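Local coordinates for protein MTH169 (PDB 1GTD) that is of unknown precise function but is a small PurS-like protein whose chains assemble in fours, at residues K2-G14 and D38-L52. Sequence-based numbering, arbitrary orientation.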
loop_
_atom_site.group_PDB
_atom_site.type_symbol
_atom_site.label_atom_id
_atom_site.label_comp_id
_atom_site.label_asym_id
_atom_site.label_seq_id
_atom_site.Cartn_x
_atom_site.Cartn_y
_atom_site.Cartn_z
ATOM N N LYS B 2 -10.973 26.189 -3.898
ATOM C CA LYS B 2 -12.242 26.641 -3.246
ATOM C C LYS B 2 -12.550 25.755 -2.033
ATOM O O LYS B 2 -12.702 26.253 -0.920
ATOM C CB LYS B 2 -13.406 26.578 -4.246
ATOM C CG LYS B 2 -14.583 27.493 -3.927
ATOM C CD LYS B 2 -15.805 27.105 -4.771
ATOM C CE LYS B 2 -16.983 28.066 -4.595
ATOM N NZ LYS B 2 -16.834 29.305 -5.407
ATOM N N PHE B 3 -12.632 24.444 -2.252
ATOM C CA PHE B 3 -12.922 23.506 -1.169
ATOM C C PHE B 3 -11.783 22.547 -0.869
ATOM O O PHE B 3 -11.289 21.855 -1.755
ATOM C CB PHE B 3 -14.176 22.679 -1.474
ATOM C CG PHE B 3 -15.453 23.460 -1.400
ATOM C CD1 PHE B 3 -15.948 24.119 -2.519
ATOM C CD2 PHE B 3 -16.155 23.552 -0.199
ATOM C CE1 PHE B 3 -17.126 24.857 -2.445
ATOM C CE2 PHE B 3 -17.335 24.289 -0.117
ATOM C CZ PHE B 3 -17.822 24.942 -1.239
HETATM N N MSE B 4 -11.388 22.503 0.394
HETATM C CA MSE B 4 -10.323 21.625 0.852
HETATM C C MSE B 4 -10.985 20.359 1.413
HETATM O O MSE B 4 -11.672 20.406 2.439
HETATM C CB MSE B 4 -9.519 22.352 1.922
HETATM C CG MSE B 4 -8.193 21.731 2.261
HETATM SE SE MSE B 4 -6.899 23.067 2.874
HETATM C CE MSE B 4 -7.389 23.138 4.766
ATOM N N VAL B 5 -10.782 19.233 0.735
ATOM C CA VAL B 5 -11.392 17.971 1.143
ATOM C C VAL B 5 -10.428 16.983 1.790
ATOM O O VAL B 5 -9.284 16.854 1.366
ATOM C CB VAL B 5 -12.044 17.261 -0.072
ATOM C CG1 VAL B 5 -12.870 16.064 0.394
ATOM C CG2 VAL B 5 -12.892 18.246 -0.863
ATOM N N GLU B 6 -10.901 16.289 2.822
ATOM C CA GLU B 6 -10.093 15.273 3.491
ATOM C C GLU B 6 -10.924 14.023 3.756
ATOM O O GLU B 6 -11.939 14.079 4.459
ATOM C CB GLU B 6 -9.531 15.768 4.823
ATOM C CG GLU B 6 -8.758 14.661 5.551
ATOM C CD GLU B 6 -8.182 15.091 6.888
ATOM O OE1 GLU B 6 -8.957 15.552 7.756
ATOM O OE2 GLU B 6 -6.951 14.955 7.075
ATOM N N VAL B 7 -10.492 12.897 3.191
ATOM C CA VAL B 7 -11.194 11.630 3.380
ATOM C C VAL B 7 -10.318 10.655 4.160
ATOM O O VAL B 7 -9.222 10.297 3.720
ATOM C CB VAL B 7 -11.570 10.979 2.038
ATOM C CG1 VAL B 7 -12.420 9.752 2.283
ATOM C CG2 VAL B 7 -12.326 11.961 1.181
ATOM N N ARG B 8 -10.798 10.245 5.331
ATOM C CA ARG B 8 -10.061 9.306 6.173
ATOM C C ARG B 8 -10.727 7.945 6.044
ATOM O O ARG B 8 -11.935 7.820 6.216
ATOM C CB ARG B 8 -10.057 9.796 7.616
ATOM C CG ARG B 8 -9.527 11.222 7.735
ATOM C CD ARG B 8 -9.457 11.677 9.171
ATOM N NE ARG B 8 -8.440 10.936 9.913
ATOM C CZ ARG B 8 -7.234 11.411 10.224
ATOM N NH1 ARG B 8 -6.882 12.644 9.859
ATOM N NH2 ARG B 8 -6.376 10.649 10.901
ATOM N N ILE B 9 -9.933 6.930 5.720
ATOM C CA ILE B 9 -10.444 5.581 5.514
ATOM C C ILE B 9 -9.805 4.545 6.436
ATOM O O ILE B 9 -8.586 4.430 6.504
ATOM C CB ILE B 9 -10.222 5.179 4.053
ATOM C CG1 ILE B 9 -10.751 6.297 3.154
ATOM C CG2 ILE B 9 -10.955 3.895 3.731
ATOM C CD1 ILE B 9 -10.428 6.142 1.689
ATOM N N ARG B 10 -10.637 3.781 7.140
ATOM C CA ARG B 10 -10.130 2.761 8.052
ATOM C C ARG B 10 -11.056 1.542 8.120
ATOM O O ARG B 10 -12.274 1.676 8.223
ATOM C CB ARG B 10 -9.941 3.368 9.441
ATOM C CG ARG B 10 -9.267 2.446 10.435
ATOM C CD ARG B 10 -8.975 3.182 11.725
ATOM N NE ARG B 10 -10.186 3.788 12.272
ATOM C CZ ARG B 10 -10.216 4.560 13.357
ATOM N NH1 ARG B 10 -9.093 4.825 14.018
ATOM N NH2 ARG B 10 -11.370 5.066 13.779
ATOM N N LEU B 11 -10.472 0.349 8.056
ATOM C CA LEU B 11 -11.248 -0.889 8.099
ATOM C C LEU B 11 -12.064 -0.984 9.374
ATOM O O LEU B 11 -11.645 -0.505 10.424
ATOM C CB LEU B 11 -10.323 -2.103 7.980
ATOM C CG LEU B 11 -9.795 -2.362 6.566
ATOM C CD1 LEU B 11 -8.586 -3.267 6.605
ATOM C CD2 LEU B 11 -10.896 -2.972 5.733
ATOM N N LYS B 12 -13.238 -1.598 9.269
ATOM C CA LYS B 12 -14.121 -1.738 10.418
ATOM C C LYS B 12 -13.497 -2.646 11.464
ATOM O O LYS B 12 -12.713 -3.535 11.137
ATOM C CB LYS B 12 -15.459 -2.305 9.978
ATOM C CG LYS B 12 -16.069 -1.547 8.846
ATOM C CD LYS B 12 -17.487 -1.998 8.606
ATOM C CE LYS B 12 -18.151 -1.085 7.592
ATOM N NZ LYS B 12 -19.594 -1.409 7.474
ATOM N N LYS B 13 -13.850 -2.410 12.726
ATOM C CA LYS B 13 -13.326 -3.199 13.837
ATOM C C LYS B 13 -13.571 -4.694 13.642
ATOM O O LYS B 13 -14.669 -5.112 13.267
ATOM C CB LYS B 13 -13.970 -2.737 15.145
ATOM C CG LYS B 13 -13.544 -1.348 15.608
ATOM C CD LYS B 13 -12.748 -1.408 16.927
ATOM C CE LYS B 13 -11.422 -2.174 16.770
ATOM N NZ LYS B 13 -10.629 -2.246 18.040
ATOM N N GLY B 14 -12.541 -5.495 13.892
ATOM C CA GLY B 14 -12.671 -6.932 13.739
ATOM C C GLY B 14 -12.098 -7.429 12.430
ATOM O O GLY B 14 -11.689 -8.586 12.316
ATOM N N ASP B 38 -3.093 -0.093 14.464
ATOM C CA ASP B 38 -4.169 0.260 13.549
ATOM C C ASP B 38 -3.605 1.168 12.452
ATOM O O ASP B 38 -2.607 1.871 12.665
ATOM C CB ASP B 38 -5.255 0.990 14.336
ATOM C CG ASP B 38 -6.643 0.735 13.804
ATOM O OD1 ASP B 38 -7.606 1.271 14.406
ATOM O OD2 ASP B 38 -6.772 0.002 12.794
ATOM N N THR B 39 -4.251 1.163 11.289
ATOM C CA THR B 39 -3.804 1.966 10.150
ATOM C C THR B 39 -4.953 2.754 9.519
ATOM O O THR B 39 -6.049 2.226 9.324
ATOM C CB THR B 39 -3.164 1.045 9.063
ATOM O OG1 THR B 39 -1.738 1.011 9.225
ATOM C CG2 THR B 39 -3.534 1.507 7.658
ATOM N N THR B 40 -4.696 4.017 9.199
ATOM C CA THR B 40 -5.701 4.863 8.575
ATOM C C THR B 40 -5.082 5.484 7.340
ATOM O O THR B 40 -3.898 5.843 7.338
ATOM C CB THR B 40 -6.149 6.002 9.505
ATOM O OG1 THR B 40 -6.592 5.463 10.757
ATOM C CG2 THR B 40 -7.289 6.779 8.867
ATOM N N ASP B 41 -5.873 5.603 6.285
ATOM C CA ASP B 41 -5.392 6.197 5.052
ATOM C C ASP B 41 -6.108 7.512 4.898
ATOM O O ASP B 41 -7.327 7.566 4.995
ATOM C CB ASP B 41 -5.700 5.294 3.865
ATOM C CG ASP B 41 -5.083 3.930 4.017
ATOM O OD1 ASP B 41 -5.846 2.944 4.167
ATOM O OD2 ASP B 41 -3.831 3.850 4.009
ATOM N N VAL B 42 -5.358 8.579 4.668
ATOM C CA VAL B 42 -5.985 9.876 4.517
ATOM C C VAL B 42 -5.701 10.457 3.145
ATOM O O VAL B 42 -4.551 10.566 2.726
ATOM C CB VAL B 42 -5.500 10.847 5.600
ATOM C CG1 VAL B 42 -6.305 12.140 5.538
ATOM C CG2 VAL B 42 -5.615 10.176 6.970
ATOM N N ILE B 43 -6.775 10.804 2.445
ATOM C CA ILE B 43 -6.671 11.387 1.126
ATOM C C ILE B 43 -7.162 12.814 1.240
ATOM O O ILE B 43 -8.245 13.050 1.773
ATOM C CB ILE B 43 -7.554 10.656 0.130
ATOM C CG1 ILE B 43 -7.266 9.160 0.205
ATOM C CG2 ILE B 43 -7.303 11.193 -1.267
ATOM C CD1 ILE B 43 -8.164 8.320 -0.666
ATOM N N THR B 44 -6.362 13.762 0.758
ATOM C CA THR B 44 -6.741 15.166 0.802
ATOM C C THR B 44 -6.671 15.727 -0.617
ATOM O O THR B 44 -5.914 15.233 -1.444
ATOM C CB THR B 44 -5.794 15.980 1.710
ATOM O OG1 THR B 44 -5.474 15.228 2.890
ATOM C CG2 THR B 44 -6.471 17.260 2.142
ATOM N N PHE B 45 -7.465 16.751 -0.904
ATOM C CA PHE B 45 -7.462 17.351 -2.237
ATOM C C PHE B 45 -8.415 18.525 -2.368
ATOM O O PHE B 45 -9.466 18.580 -1.725
ATOM C CB PHE B 45 -7.786 16.297 -3.307
ATOM C CG PHE B 45 -9.145 15.666 -3.159
ATOM C CD1 PHE B 45 -10.273 16.266 -3.713
ATOM C CD2 PHE B 45 -9.301 14.476 -2.448
ATOM C CE1 PHE B 45 -11.537 15.689 -3.559
ATOM C CE2 PHE B 45 -10.564 13.891 -2.287
ATOM C CZ PHE B 45 -11.679 14.503 -2.845
ATOM N N THR B 46 -8.029 19.469 -3.212
ATOM C CA THR B 46 -8.811 20.667 -3.461
ATOM C C THR B 46 -9.854 20.426 -4.552
ATOM O O THR B 46 -9.707 19.519 -5.379
ATOM C CB THR B 46 -7.870 21.814 -3.858
ATOM O OG1 THR B 46 -7.150 22.232 -2.696
ATOM C CG2 THR B 46 -8.640 22.994 -4.444
HETATM N N MSE B 47 -10.905 21.244 -4.555
HETATM C CA MSE B 47 -11.970 21.090 -5.535
HETATM C C MSE B 47 -12.881 22.315 -5.629
HETATM O O MSE B 47 -13.571 22.652 -4.672
HETATM C CB MSE B 47 -12.781 19.852 -5.164
HETATM C CG MSE B 47 -14.001 19.561 -6.006
HETATM SE SE MSE B 47 -14.769 17.870 -5.399
HETATM C CE MSE B 47 -14.510 16.797 -6.995
ATOM N N ASP B 48 -12.873 22.984 -6.779
ATOM C CA ASP B 48 -13.727 24.155 -6.990
ATOM C C ASP B 48 -15.137 23.682 -7.321
ATOM O O ASP B 48 -15.339 22.954 -8.295
ATOM C CB ASP B 48 -13.222 25.008 -8.159
ATOM C CG ASP B 48 -11.910 25.700 -7.861
ATOM O OD1 ASP B 48 -11.819 26.358 -6.800
ATOM O OD2 ASP B 48 -10.975 25.594 -8.690
ATOM N N GLU B 49 -16.119 24.088 -6.525
ATOM C CA GLU B 49 -17.485 23.665 -6.800
ATOM C C GLU B 49 -18.517 24.747 -6.516
ATOM O O GLU B 49 -18.315 25.604 -5.658
ATOM C CB GLU B 49 -17.820 22.407 -5.998
ATOM C CG GLU B 49 -19.234 21.902 -6.233
ATOM C CD GLU B 49 -19.499 21.558 -7.692
ATOM O OE1 GLU B 49 -20.683 21.432 -8.075
ATOM O OE2 GLU B 49 -18.522 21.411 -8.457
ATOM N N ASP B 50 -19.624 24.694 -7.254
ATOM C CA ASP B 50 -20.717 25.656 -7.112
ATOM C C ASP B 50 -21.288 25.731 -5.699
ATOM O O ASP B 50 -21.703 26.798 -5.250
ATOM C CB ASP B 50 -21.865 25.311 -8.073
ATOM C CG ASP B 50 -21.517 25.583 -9.520
ATOM O OD1 ASP B 50 -21.169 26.741 -9.832
ATOM O OD2 ASP B 50 -21.595 24.647 -10.347
ATOM N N SER B 51 -21.307 24.601 -4.999
ATOM C CA SER B 51 -21.874 24.577 -3.666
ATOM C C SER B 51 -21.353 23.444 -2.807
ATOM O O SER B 51 -21.046 22.360 -3.304
ATOM C CB SER B 51 -23.386 24.457 -3.778
ATOM O OG SER B 51 -23.729 23.385 -4.641
ATOM N N LEU B 52 -21.274 23.700 -1.506
ATOM C CA LEU B 52 -20.810 22.694 -0.564
ATOM C C LEU B 52 -21.612 21.414 -0.773
ATOM O O LEU B 52 -21.058 20.309 -0.776
ATOM C CB LEU B 52 -21.008 23.185 0.867
ATOM C CG LEU B 52 -20.430 22.284 1.957
ATOM C CD1 LEU B 52 -18.928 22.172 1.762
ATOM C CD2 LEU B 52 -20.743 22.858 3.332
#
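Val7 N donates to Ile43 O over 2.7 Å at a nearly straight N-H...O angle of 175°, and Ile43 N returns a bond to Val7 O. The same reciprocal pattern joins Ile9 with Asp41, Val5 with Phe45 and, more bent, Phe3 with Met47, where Met47 N to Phe3 O is weak; strands 3-11 and 38-47 are therefore antiparallel neighbours. Strand 3-11 is the central one of three in the chain's antiparallel sheet, with 73-81 on its other side. On the face carrying Val5, Val7, Ile9, Ile43 and Phe45, Val5 CB lies over the Phe45 ring, 4.0 Å from its centroid and 17° off the normal, a CH-pi contact. Phe45 reaches this place because CG stands between backbone N and carbonyl carbon (chi1 61°). Ile9 CD1 meets Ile43 CD1 at 3.9 Å, and helix 59-67 packs on this face through Cys63, Leu67 and Met62. On the other face, Val42 forks between two charged chains: CG1 lies 3.3 Å from Glu6 OE2, while CG2 sits over the centre of the Arg8 guanidinium, 3.8 Å from CZ. At one end Asp48 OD1 accepts Lys2 N at 3.0 Å; at the other, Arg10 NH1 and Asp38 OD1 are 3.9 Å apart, a long pairing of charges alone. Strand 38-47 also pairs with a second subunit, continuing the sheet. The chemistry thus implies an amphipathic sheet: largely apolar where the helix lies, more polar where Val42 packs against Arg8 and Glu6.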